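Local coordinates for protein BT_4661 (Bacteroides thetaiotaomicron, PDB 4AK2) that binds heparin and heparan sulfate, probably at the bacterial surface as a SusE-like protein, through the ligand-binding domain that makes up this chain, at residues T44-K49 with S53-E58; T95-A98 with T103-S106; F112-M117 with Q124-P129; E190-Y195 with K204-F209; L219-Q224 with H230-L235. All coordinates share one frame; numbering follows the deposited sequence. Where two conformers were deposited one is given.

Interaction 1 (T44-K49 with S53-E58)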
# COMPACT_ATOMS: atom_id res chain seq x y z
N THR A 44 2.43 -0.60 20.03
CA THR A 44 3.65 -0.87 20.83
C THR A 44 4.44 0.37 21.19
O THR A 44 5.39 0.26 21.96
CB THR A 44 4.59 -1.85 20.12
OG1 THR A 44 5.09 -1.24 18.91
CG2 THR A 44 3.87 -3.17 19.85
N ALA A 45 4.06 1.54 20.69
CA ALA A 45 4.84 2.77 20.94
C ALA A 45 3.96 3.99 20.82
O ALA A 45 3.03 4.00 19.99
CB ALA A 45 6.03 2.90 19.97
N THR A 46 4.32 5.04 21.54
CA THR A 46 3.69 6.35 21.37
C THR A 46 4.49 7.40 22.08
O THR A 46 5.21 7.06 23.02
CB THR A 46 2.20 6.37 21.89
OG1 THR A 46 1.63 7.63 21.59
CG2 THR A 46 2.13 6.15 23.40
N ASP A 47 4.35 8.67 21.69
CA ASP A 47 4.90 9.77 22.47
C ASP A 47 3.83 10.42 23.38
O ASP A 47 4.10 11.42 24.02
CB ASP A 47 5.65 10.83 21.62
CG ASP A 47 4.79 11.51 20.58
OD1 ASP A 47 3.65 11.06 20.33
OD2 ASP A 47 5.27 12.48 19.95
N ALA A 48 2.62 9.85 23.43
CA ALA A 48 1.61 10.36 24.36
C ALA A 48 2.13 10.17 25.79
O ALA A 48 2.53 9.05 26.17
CB ALA A 48 0.32 9.61 24.17
N LYS A 49 2.13 11.24 26.58
CA LYS A 49 2.71 11.15 27.93
C LYS A 49 1.89 10.20 28.80
O LYS A 49 2.44 9.54 29.67
CB LYS A 49 2.77 12.53 28.61
CG LYS A 49 3.55 13.58 27.80
CD LYS A 49 5.04 13.30 27.82
N SER A 53 -2.63 3.19 27.01
CA SER A 53 -3.91 2.83 27.64
C SER A 53 -4.70 4.06 28.09
O SER A 53 -5.69 3.92 28.78
CB SER A 53 -3.72 1.84 28.80
OG SER A 53 -2.94 2.43 29.84
N SER A 54 -4.26 5.26 27.67
CA SER A 54 -4.98 6.51 27.92
C SER A 54 -5.64 7.05 26.67
O SER A 54 -6.31 8.07 26.72
CB SER A 54 -4.05 7.60 28.45
OG SER A 54 -3.20 8.09 27.39
N LEU A 55 -5.41 6.39 25.54
CA LEU A 55 -5.91 6.89 24.26
C LEU A 55 -7.22 6.22 23.86
O LEU A 55 -7.41 5.06 24.16
CB LEU A 55 -4.85 6.61 23.18
CG LEU A 55 -3.54 7.34 23.42
CD1 LEU A 55 -2.49 6.87 22.43
CD2 LEU A 55 -3.73 8.84 23.32
N LYS A 56 -8.10 6.97 23.18
CA LYS A 56 -9.32 6.40 22.57
C LYS A 56 -8.93 5.94 21.16
O LYS A 56 -8.46 6.77 20.34
CB LYS A 56 -10.47 7.40 22.47
CG LYS A 56 -11.73 6.89 21.72
N TRP A 57 -9.11 4.65 20.90
CA TRP A 57 -8.72 4.06 19.59
C TRP A 57 -9.93 3.89 18.73
O TRP A 57 -10.90 3.29 19.15
CB TRP A 57 -8.03 2.73 19.82
CG TRP A 57 -6.77 2.86 20.64
CD1 TRP A 57 -6.65 2.79 22.00
CD2 TRP A 57 -5.44 3.13 20.13
NE1 TRP A 57 -5.34 2.95 22.38
CE2 TRP A 57 -4.57 3.17 21.27
CE3 TRP A 57 -4.90 3.32 18.87
CZ2 TRP A 57 -3.22 3.40 21.15
CZ3 TRP A 57 -3.53 3.55 18.74
CH2 TRP A 57 -2.72 3.60 19.87
N GLU A 58 -9.83 4.39 17.50
CA GLU A 58 -10.84 4.24 16.47
C GLU A 58 -10.23 3.72 15.17
O GLU A 58 -9.03 3.91 14.91
CB GLU A 58 -11.50 5.56 16.19
CG GLU A 58 -12.25 6.16 17.37
CD GLU A 58 -12.81 7.51 17.00
OE1 GLU A 58 -12.10 8.51 17.11
OE2 GLU A 58 -13.96 7.57 16.57
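L55 reaches across to the turn at T46 and A48 with both ends of its isobutyl group, one methyl to each residue. CG stands beside the backbone N and anti to the carbonyl carbon (chi1 -63°), which sends the fork of the side chain toward the 44-49 segment. CD2 then meets the A48 methyl, with CB of A48 4.2 Å from CD2 of L55, a plain methyl-to-methyl contact. The other branch, CD1, lies alongside the T46 hydroxyl, 4.3 Å from OG1 of T46. Behind the fork, CB of L55 sits 3.6 Å above the plane of the W57 indole, offset toward its rim, so the leucine fills the space between that ring and the turn.

T46 places its hydroxyl anti to its own nitrogen (chi1 -175°), where OG1 accepts a nearly straight bond of 3.0 Å from the A48 backbone N. This is an ST turn, and it carries the A48 methyl round to face the leucine. The same OG1 is hydrogen-bonded to Y9 O. L55 also packs on A96 and A98 of the neighbouring strand 89-98, while F10 meets the W57 ring edge-to-face.

No hydrogen bond joins the two segments. The one polar atom turned to the leucine is already held by backbone groups, so cohesion here probably rests on dispersion and on burial of the methyls.

Interaction 2 (T95-A98 with T103-S106)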
# COMPACT_ATOMS: atom_id res chain seq x y z
N THR A 95 -7.26 6.01 14.28
CA THR A 95 -7.19 7.32 14.95
C THR A 95 -7.05 7.09 16.44
O THR A 95 -7.81 6.30 17.02
CB THR A 95 -8.44 8.16 14.64
OG1 THR A 95 -8.51 8.36 13.23
CG2 THR A 95 -8.39 9.52 15.30
N ALA A 96 -6.06 7.73 17.05
CA ALA A 96 -5.93 7.74 18.50
C ALA A 96 -6.15 9.14 19.04
O ALA A 96 -5.57 10.10 18.51
CB ALA A 96 -4.55 7.24 18.87
N THR A 97 -6.98 9.25 20.08
CA THR A 97 -7.28 10.55 20.64
C THR A 97 -6.93 10.59 22.11
O THR A 97 -7.30 9.69 22.87
CB THR A 97 -8.77 10.90 20.44
OG1 THR A 97 -9.05 10.90 19.04
CG2 THR A 97 -9.13 12.30 21.03
N ALA A 98 -6.20 11.64 22.48
CA ALA A 98 -5.85 11.94 23.87
C ALA A 98 -6.74 13.06 24.37
O ALA A 98 -6.85 14.13 23.75
CB ALA A 98 -4.38 12.36 23.98
N THR A 103 -9.35 20.78 23.96
CA THR A 103 -7.91 20.45 23.99
C THR A 103 -7.58 18.99 23.65
O THR A 103 -6.43 18.56 23.78
CB THR A 103 -7.24 20.77 25.35
OG1 THR A 103 -7.73 19.87 26.35
CG2 THR A 103 -7.48 22.23 25.78
N ALA A 104 -8.59 18.22 23.22
CA ALA A 104 -8.33 16.87 22.71
C ALA A 104 -7.42 16.95 21.48
O ALA A 104 -7.47 17.91 20.72
CB ALA A 104 -9.61 16.13 22.37
N VAL A 105 -6.59 15.93 21.32
CA VAL A 105 -5.69 15.83 20.20
C VAL A 105 -5.85 14.45 19.60
O VAL A 105 -5.81 13.43 20.31
CB VAL A 105 -4.23 16.02 20.65
CG1 VAL A 105 -3.22 15.71 19.52
CG2 VAL A 105 -4.00 17.44 21.17
N SER A 106 -6.03 14.42 18.28
CA SER A 106 -6.14 13.16 17.55
C SER A 106 -4.99 13.03 16.56
O SER A 106 -4.57 14.04 15.95
CB SER A 106 -7.47 13.09 16.77
OG SER A 106 -8.57 13.10 17.65
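T97 pairs with S106 and A98 with V105 where strands 89-98 and 105-115 run antiparallel, close to the turn of a beta hairpin. The end-to-end directions of the two segments are 152° apart. Side chains alternate: T97 and S106 share one face of the sheet, A98 and V105 the other.

Two backbone hydrogen bonds close the A98–V105 pair. A98 N gives to V105 O over 2.8 Å, and V105 N returns the bond to A98 O at 3.0 Å; both are fairly straight, at 163°. Weaker CA-H...O contacts support them: the CA of T97 approaches V105 O at 3.3 Å, and the CA of S106 approaches A96 O at the same 3.3 Å. On its other edge the 95-98 segment is bonded through T95 and T97 to the backbone of E58 and K56, so it is an inner strand of the sheet.

Apolar contacts are light. CG2 of T97 lies 4.1 Å from the A104 methyl CB, and CG2 of T95 is 4.0 Å from CB of S106. On the other face A98 is buried against F7 and L55.

The remaining bond is between side chains. T97 and S106 each hold the hydroxyl beside the backbone N and anti to the carbonyl carbon, and at this non-hydrogen-bonded pair OG1 of T97 and OG of S106 meet in a short hydrogen bond of 2.6 Å.

Interaction 3 (F112-M117 with Q124-P129)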
# COMPACT_ATOMS: atom_id res chain seq x y z
N PHE A 112 -1.49 -1.44 7.42
CA PHE A 112 -1.65 -2.23 6.24
C PHE A 112 -1.58 -3.71 6.53
O PHE A 112 -0.91 -4.15 7.49
CB PHE A 112 -0.56 -1.87 5.24
CG PHE A 112 -0.56 -0.42 4.81
CD1 PHE A 112 0.17 0.53 5.53
CD2 PHE A 112 -1.19 0.00 3.64
CE1 PHE A 112 0.23 1.84 5.12
CE2 PHE A 112 -1.15 1.33 3.24
CZ PHE A 112 -0.38 2.27 3.96
N PHE A 113 -2.27 -4.48 5.69
CA PHE A 113 -2.35 -5.94 5.81
C PHE A 113 -2.12 -6.62 4.50
O PHE A 113 -2.55 -6.11 3.47
CB PHE A 113 -3.72 -6.37 6.38
CG PHE A 113 -3.94 -5.89 7.77
CD1 PHE A 113 -4.45 -4.60 8.00
CD2 PHE A 113 -3.66 -6.71 8.85
CE1 PHE A 113 -4.62 -4.12 9.32
CE2 PHE A 113 -3.82 -6.25 10.18
CZ PHE A 113 -4.33 -4.96 10.41
N HIS A 114 -1.44 -7.76 4.52
CA HIS A 114 -1.28 -8.59 3.32
C HIS A 114 -1.65 -9.99 3.65
O HIS A 114 -1.09 -10.61 4.58
CB HIS A 114 0.19 -8.60 2.84
CG HIS A 114 0.41 -9.51 1.63
ND1 HIS A 114 1.34 -10.48 1.59
CD2 HIS A 114 -0.28 -9.57 0.42
CE1 HIS A 114 1.29 -11.11 0.40
NE2 HIS A 114 0.29 -10.58 -0.31
N PHE A 115 -2.62 -10.55 2.93
CA PHE A 115 -3.03 -11.96 3.09
C PHE A 115 -2.28 -12.72 2.00
O PHE A 115 -2.68 -12.68 0.83
CB PHE A 115 -4.54 -12.11 3.03
CG PHE A 115 -5.09 -13.42 3.55
CD1 PHE A 115 -4.28 -14.53 3.89
CD2 PHE A 115 -6.47 -13.53 3.72
CE1 PHE A 115 -4.84 -15.71 4.39
CE2 PHE A 115 -7.04 -14.71 4.20
CZ PHE A 115 -6.22 -15.79 4.54
N SER A 116 -1.20 -13.39 2.36
CA SER A 116 -0.38 -14.08 1.37
C SER A 116 -1.03 -15.39 0.92
O SER A 116 -1.96 -15.89 1.56
CB SER A 116 1.02 -14.34 1.91
OG SER A 116 1.84 -14.66 0.80
N MET A 117 -0.53 -15.96 -0.19
CA MET A 117 -1.02 -17.24 -0.68
C MET A 117 -0.03 -17.84 -1.66
O MET A 117 0.83 -17.12 -2.20
CB MET A 117 -2.37 -17.08 -1.37
CG MET A 117 -2.31 -16.43 -2.74
SD MET A 117 -3.93 -16.21 -3.50
CE MET A 117 -4.46 -17.91 -3.70
N GLN A 124 4.55 -17.78 -4.94
CA GLN A 124 4.21 -17.23 -3.64
C GLN A 124 4.82 -15.83 -3.62
O GLN A 124 5.95 -15.61 -3.17
CB GLN A 124 4.78 -18.12 -2.54
CG GLN A 124 4.34 -17.71 -1.14
CD GLN A 124 4.86 -18.65 -0.09
OE1 GLN A 124 4.85 -19.88 -0.27
NE2 GLN A 124 5.33 -18.09 1.01
N LEU A 125 4.10 -14.85 -4.17
CA LEU A 125 4.73 -13.54 -4.42
C LEU A 125 4.64 -12.65 -3.19
O LEU A 125 3.55 -12.26 -2.79
CB LEU A 125 4.05 -12.87 -5.62
CG LEU A 125 4.62 -11.50 -6.04
CD1 LEU A 125 6.08 -11.65 -6.54
CD2 LEU A 125 3.77 -10.93 -7.16
N GLU A 126 5.80 -12.32 -2.61
CA GLU A 126 5.82 -11.57 -1.37
C GLU A 126 6.85 -10.44 -1.43
O GLU A 126 8.07 -10.67 -1.60
CB GLU A 126 6.16 -12.48 -0.17
CG GLU A 126 5.07 -13.51 0.06
CD GLU A 126 5.21 -14.28 1.35
OE1 GLU A 126 6.29 -14.17 1.99
OE2 GLU A 126 4.29 -15.02 1.72
N TYR A 127 6.40 -9.21 -1.26
CA TYR A 127 7.29 -8.07 -1.07
C TYR A 127 7.42 -7.88 0.45
O TYR A 127 6.40 -7.82 1.16
CB TYR A 127 6.64 -6.80 -1.65
CG TYR A 127 6.61 -6.77 -3.17
CD1 TYR A 127 5.60 -7.38 -3.90
CD2 TYR A 127 7.63 -6.14 -3.88
CE1 TYR A 127 5.57 -7.34 -5.28
CE2 TYR A 127 7.63 -6.09 -5.27
CZ TYR A 127 6.60 -6.72 -5.97
OH TYR A 127 6.60 -6.71 -7.36
N THR A 128 8.64 -7.77 0.92
CA THR A 128 8.88 -7.56 2.36
C THR A 128 9.85 -6.40 2.48
O THR A 128 11.07 -6.60 2.29
CB THR A 128 9.47 -8.83 3.01
OG1 THR A 128 8.55 -9.91 2.85
CG2 THR A 128 9.77 -8.62 4.50
N PRO A 129 9.39 -5.19 2.81
CA PRO A 129 8.03 -4.79 3.16
C PRO A 129 7.12 -4.75 1.94
O PRO A 129 7.54 -4.51 0.83
CB PRO A 129 8.23 -3.36 3.70
CG PRO A 129 9.41 -2.84 2.91
CD PRO A 129 10.32 -4.02 2.80
O HOH W 1 1.20 -15.60 -4.62
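S116 and E126 make the one direct hydrogen bond between the end of strand 105-115 and the chain that returns past it. The S116 hydroxyl, turned anti to its backbone N (chi1 -164°), donates to OE2 of E126 from OG at 2.6 Å. It meets the oxygen on its anti side, 16° out of the carboxylate plane. A weak bond of 3.3 Å from NE2 of Q124 reaches the same OE2 of E126, so this oxygen is approached by both segments. The other carboxylate oxygen, OE1, has a long, weak ion pair with R29.

A water provides the second polar link. It donates to M117 O at 2.9 Å and accepts from L125 N at 3.0 Å, bridging backbones too far apart to bond directly.

Van der Waals contacts complete the join. CG of Q124 lies 3.7 Å from M117 O. CG of E126 comes to the edge of the H114 imidazole, 4.5 Å from CE1 of H114, while S116 N lies over a face of that ring. H114 ND1 is hydrogen-bonded to NE of R29, an arrangement consistent with a neutral imidazole.

R29 belongs to strand 27-30, the parallel neighbour of strand 105-115, and it also bonds Y127 O and T128 OG1. L125 and Y127 turn instead to strands 157-161 and 268-276, so the returning chain lies between the two sheets.

Interaction 4 (E190-Y195 with K204-F209). With NA (sodium ion), chain D.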
# COMPACT_ATOMS: atom_id res chain seq x y z
N GLU A 190 -7.35 11.61 -12.77
CA GLU A 190 -6.52 12.77 -13.06
C GLU A 190 -5.06 12.29 -13.39
O GLU A 190 -4.45 12.73 -14.39
CB GLU A 190 -6.53 13.75 -11.90
CG GLU A 190 -5.72 14.97 -12.24
CD GLU A 190 -5.75 16.05 -11.18
OE1 GLU A 190 -6.67 16.03 -10.33
OE2 GLU A 190 -4.87 16.93 -11.23
N MET A 191 -4.51 11.40 -12.56
CA MET A 191 -3.19 10.83 -12.84
C MET A 191 -3.17 10.12 -14.19
O MET A 191 -2.25 10.30 -15.00
CB MET A 191 -2.77 9.88 -11.73
CG MET A 191 -2.43 10.59 -10.42
SD MET A 191 -1.14 11.85 -10.53
CE MET A 191 -2.10 13.38 -10.68
N TRP A 192 -4.17 9.28 -14.45
CA TRP A 192 -4.20 8.57 -15.70
C TRP A 192 -4.21 9.50 -16.88
O TRP A 192 -3.46 9.34 -17.84
CB TRP A 192 -5.44 7.65 -15.76
CG TRP A 192 -5.12 6.21 -15.52
CD1 TRP A 192 -5.42 5.12 -16.36
CD2 TRP A 192 -4.35 5.61 -14.40
NE1 TRP A 192 -4.93 3.95 -15.85
CE2 TRP A 192 -4.29 4.16 -14.67
CE3 TRP A 192 -3.77 6.11 -13.22
CZ2 TRP A 192 -3.66 3.29 -13.79
CZ3 TRP A 192 -3.12 5.21 -12.36
CH2 TRP A 192 -3.08 3.84 -12.63
N ASN A 193 -5.10 10.49 -16.81
CA ASN A 193 -5.21 11.44 -17.89
C ASN A 193 -3.91 12.23 -18.12
O ASN A 193 -3.56 12.57 -19.27
CB ASN A 193 -6.40 12.35 -17.64
CG ASN A 193 -7.76 11.60 -17.60
OD1 ASN A 193 -7.89 10.35 -17.80
ND2 ASN A 193 -8.80 12.36 -17.30
N SER A 194 -3.16 12.48 -17.04
CA SER A 194 -1.88 13.17 -17.16
C SER A 194 -0.81 12.35 -17.89
O SER A 194 0.09 12.91 -18.50
CB SER A 194 -1.36 13.58 -15.77
OG SER A 194 -0.69 12.52 -15.11
N TYR A 195 -0.94 11.02 -17.82
CA TYR A 195 -0.10 10.12 -18.63
C TYR A 195 -0.55 10.15 -20.11
O TYR A 195 0.30 10.27 -21.01
CB TYR A 195 -0.13 8.71 -18.04
CG TYR A 195 0.46 7.66 -18.93
CD1 TYR A 195 -0.30 7.01 -19.86
CD2 TYR A 195 1.82 7.35 -18.86
CE1 TYR A 195 0.24 6.07 -20.71
CE2 TYR A 195 2.37 6.41 -19.72
CZ TYR A 195 1.59 5.76 -20.63
OH TYR A 195 2.10 4.82 -21.48
N LYS A 204 -2.15 0.99 -18.81
CA LYS A 204 -1.01 1.62 -19.51
C LYS A 204 -0.12 2.52 -18.64
O LYS A 204 1.13 2.39 -18.72
CB LYS A 204 -1.46 2.31 -20.78
CG LYS A 204 -1.98 1.33 -21.83
CD LYS A 204 -2.66 2.04 -22.99
CE LYS A 204 -3.26 1.04 -23.98
NZ LYS A 204 -4.06 1.82 -24.93
N PRO A 205 -0.70 3.40 -17.80
CA PRO A 205 0.19 4.31 -17.03
C PRO A 205 1.09 3.61 -16.02
O PRO A 205 2.05 4.23 -15.54
CB PRO A 205 -0.80 5.25 -16.31
CG PRO A 205 -2.06 5.22 -17.20
CD PRO A 205 -2.13 3.75 -17.58
N MET A 206 0.77 2.37 -15.68
CA MET A 206 1.48 1.62 -14.66
C MET A 206 2.18 0.38 -15.21
O MET A 206 2.63 -0.48 -14.45
CB MET A 206 0.52 1.22 -13.53
CG MET A 206 0.21 2.36 -12.58
SD MET A 206 1.64 3.05 -11.70
CE MET A 206 2.41 1.66 -10.89
N SER A 207 2.28 0.30 -16.54
CA SER A 207 2.69 -0.92 -17.21
C SER A 207 4.09 -0.88 -17.83
O SER A 207 4.40 0.02 -18.58
CB SER A 207 1.66 -1.29 -18.31
OG SER A 207 2.15 -2.38 -19.10
N TYR A 208 4.90 -1.88 -17.51
CA TYR A 208 6.16 -2.09 -18.21
C TYR A 208 5.90 -2.40 -19.69
O TYR A 208 6.53 -1.83 -20.59
CB TYR A 208 6.92 -3.25 -17.56
CG TYR A 208 8.13 -3.67 -18.40
CD1 TYR A 208 9.37 -3.09 -18.21
CD2 TYR A 208 8.00 -4.67 -19.39
CE1 TYR A 208 10.45 -3.46 -18.99
CE2 TYR A 208 9.09 -5.05 -20.18
CZ TYR A 208 10.30 -4.44 -19.98
OH TYR A 208 11.39 -4.84 -20.77
N PHE A 209 5.01 -3.35 -19.94
CA PHE A 209 4.81 -3.84 -21.31
C PHE A 209 4.25 -2.78 -22.26
O PHE A 209 4.52 -2.85 -23.47
CB PHE A 209 4.00 -5.13 -21.29
CG PHE A 209 4.80 -6.27 -20.74
CD1 PHE A 209 5.72 -6.93 -21.54
CD2 PHE A 209 4.70 -6.62 -19.38
CE1 PHE A 209 6.52 -7.92 -20.98
CE2 PHE A 209 5.50 -7.61 -18.83
CZ PHE A 209 6.39 -8.27 -19.64
NA NA D . 1.28 13.56 -13.69
O HOH W 2 2.16 15.50 -14.64
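P205 is held between two aromatic faces, those of W192 and Y195, both carried by helix 187-195. Its CG lies 3.3 Å from the centroid of the W192 five-membered ring, almost on the ring normal, and its CA is 3.8 Å from the centroid of the Y195 ring, centred over that face. Both are CH-pi contacts, and the proline crosses each ring system at about a right angle. The indole contact is snug: CD of P205 is 3.3 Å from NE1 of W192.

Y195 reaches the proline with CG anti to its backbone N (chi1 168°), and its hydroxyl is tied to N211. W192 has an unusual chi1 of -104°; its NE1 bonds S202 O, which fixes the turn of the indole. At the far end of that ring, CH2 of W192 meets CG of M206 at 3.6 Å. An alanine in place of W192 would probably strip P205 of its indole face, open a gap beside M206 and leave S202 O without the indole N-H.

On the helix, OG of S194 binds the sodium ion at 2.6 Å and donates to M191 O over 2.7 Å, so that carbonyl takes both this bond and the helical one from Y195 N.

The last turn of helix 187-195 thus rests on the 204-209 segment. F164 of strand 163-168 meets the W192 ring, and Y160 of strand 157-161 touches M206.

Interaction 5 (L219-Q224 with H230-L235). With NA (sodium ion), chain D.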
# COMPACT_ATOMS: atom_id res chain seq x y z
N LEU A 219 3.76 6.44 -15.02
CA LEU A 219 3.63 6.82 -13.60
C LEU A 219 4.46 5.89 -12.71
O LEU A 219 5.03 6.31 -11.69
CB LEU A 219 2.15 6.76 -13.19
CG LEU A 219 1.19 7.64 -13.97
CD1 LEU A 219 -0.23 7.44 -13.44
CD2 LEU A 219 1.59 9.09 -13.89
N GLY A 220 4.54 4.65 -13.10
CA GLY A 220 5.27 3.63 -12.41
C GLY A 220 5.25 2.36 -13.24
O GLY A 220 4.51 2.29 -14.23
N TYR A 221 6.07 1.38 -12.88
CA TYR A 221 6.12 0.12 -13.63
C TYR A 221 6.90 -0.89 -12.82
O TYR A 221 7.75 -0.51 -12.00
CB TYR A 221 6.76 0.30 -15.03
CG TYR A 221 8.19 0.69 -14.96
CD1 TYR A 221 8.53 2.03 -14.83
CD2 TYR A 221 9.20 -0.27 -14.97
CE1 TYR A 221 9.88 2.42 -14.74
CE2 TYR A 221 10.55 0.10 -14.86
CZ TYR A 221 10.88 1.45 -14.77
OH TYR A 221 12.21 1.82 -14.65
N ILE A 222 6.74 -2.15 -13.14
CA ILE A 222 7.55 -3.23 -12.58
C ILE A 222 8.64 -3.59 -13.54
O ILE A 222 8.39 -3.83 -14.73
CB ILE A 222 6.64 -4.44 -12.27
CG1 ILE A 222 5.60 -4.03 -11.21
CG2 ILE A 222 7.47 -5.65 -11.81
CD1 ILE A 222 4.54 -5.09 -10.98
N ASP A 223 9.88 -3.66 -13.06
CA ASP A 223 10.97 -4.11 -13.96
C ASP A 223 10.97 -5.64 -14.06
O ASP A 223 10.51 -6.35 -13.14
CB ASP A 223 12.32 -3.54 -13.51
CG ASP A 223 12.93 -4.34 -12.40
OD1 ASP A 223 13.45 -5.45 -12.66
OD2 ASP A 223 12.90 -3.85 -11.25
N GLN A 224 11.47 -6.17 -15.19
CA GLN A 224 11.41 -7.62 -15.45
C GLN A 224 12.69 -8.38 -15.08
O GLN A 224 12.87 -9.53 -15.52
CB GLN A 224 10.98 -7.88 -16.93
CG GLN A 224 9.70 -7.11 -17.25
CD GLN A 224 8.51 -7.47 -16.36
OE1 GLN A 224 8.19 -8.63 -16.20
NE2 GLN A 224 7.87 -6.45 -15.79
N HIS A 230 8.78 0.44 -9.64
CA HIS A 230 9.38 1.74 -9.81
C HIS A 230 8.36 2.80 -9.88
O HIS A 230 7.35 2.62 -10.54
CB HIS A 230 10.20 1.77 -11.12
CG HIS A 230 11.29 0.75 -11.15
ND1 HIS A 230 12.60 1.08 -11.11
CD2 HIS A 230 11.23 -0.63 -11.19
CE1 HIS A 230 13.34 -0.05 -11.12
NE2 HIS A 230 12.50 -1.09 -11.17
N ILE A 231 8.57 3.90 -9.16
CA ILE A 231 7.73 5.09 -9.20
C ILE A 231 8.58 6.21 -9.77
O ILE A 231 9.67 6.51 -9.25
CB ILE A 231 7.17 5.46 -7.81
CG1 ILE A 231 6.20 4.38 -7.35
CG2 ILE A 231 6.55 6.85 -7.79
CD1 ILE A 231 4.91 4.27 -8.14
N ASN A 232 8.15 6.82 -10.86
CA ASN A 232 8.94 7.88 -11.48
C ASN A 232 8.73 9.20 -10.80
O ASN A 232 7.67 9.42 -10.22
CB ASN A 232 8.61 7.94 -12.98
CG ASN A 232 9.30 6.84 -13.74
OD1 ASN A 232 10.45 6.47 -13.44
ND2 ASN A 232 8.60 6.28 -14.72
N PRO A 233 9.76 10.08 -10.83
CA PRO A 233 9.68 11.37 -10.12
C PRO A 233 8.77 12.38 -10.80
O PRO A 233 8.55 12.35 -12.02
CB PRO A 233 11.12 11.87 -10.16
CG PRO A 233 11.70 11.24 -11.38
CD PRO A 233 11.07 9.87 -11.47
N ASN A 234 8.23 13.29 -9.99
CA ASN A 234 7.57 14.48 -10.47
C ASN A 234 6.24 14.25 -11.22
O ASN A 234 5.78 15.15 -11.92
CB ASN A 234 8.52 15.34 -11.36
CG ASN A 234 8.03 16.78 -11.54
OD1 ASN A 234 7.61 17.41 -10.57
ND2 ASN A 234 8.08 17.31 -12.77
N LEU A 235 5.61 13.08 -11.04
CA LEU A 235 4.35 12.76 -11.74
C LEU A 235 3.15 12.66 -10.78
O LEU A 235 2.03 13.02 -11.13
CB LEU A 235 4.50 11.45 -12.54
CG LEU A 235 5.61 11.51 -13.60
CD1 LEU A 235 5.62 10.20 -14.38
CD2 LEU A 235 5.41 12.69 -14.54
NA NA D . 1.28 13.56 -13.69
O HOH W 2 2.16 15.50 -14.64
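H230 and Y221 form the dense end of this contact. As an antiparallel hydrogen-bonded pair they exchange two backbone bonds, Y221 N to H230 O at 2.9 Å and H230 N to Y221 O at 2.7 Å. Their rings, on the same face, are nearly parallel (3°) but slid apart with centroids 4.7 Å from each other, so they hardly overlap; instead CB of H230 sits over the tyrosine face and the Y221 hydroxyl over the imidazole face. Y221 gets there by placing CG between its backbone N and carbonyl carbon.

NE2 of H230 donates to OD2 of D223 at 2.8 Å, a nearly straight bond (168°). The acceptor lies in the imidazole plane, although the carboxylate is turned 79° from it. The other oxygen, OD1, takes the backbone N of T225, D226 and F227, which positions the acid. A leucine in place of H230 would probably leave D223 OD2 without its main donor and take away the imidazole face under the Y221 hydroxyl.

Beyond the G220–I231 pair the grip slackens. N232 N reaches L219 O at 3.3 Å from well above the carbonyl plane, and the N232 amide turns to A218 O. P233 and N234 are exposed and make no contact with the 219-224 segment. L235 then packs on L219, with CD2 of L219 4.0 Å from CB of L235.

L235 O binds the sodium ion at 2.7 Å, with S194 and a water as further ligands. The arrangement is a short beta hairpin, strands 220-222 and 229-231, leading into a metal-binding turn.

Overall arrangement
From the N terminus the five contacts follow in series; each closes a short loop of three to eight residues, and none nests in or crosses another. Interactions 1 and 2 lie together at one end of the chain, centres 9 Å apart, where strands 56-63 and 89-98 are neighbours bonded through E58–T95 and K56–T97. Interaction 3 uses the far end of strand 105-115, which begins in interaction 2, and leads toward the glycan-binding part. Interactions 4 and 5, on the opposite side of the chain's centre from the first two, touch through P205 and L219 and share the sodium ion and its water, joining helix 187-195 to the 220-231 hairpin.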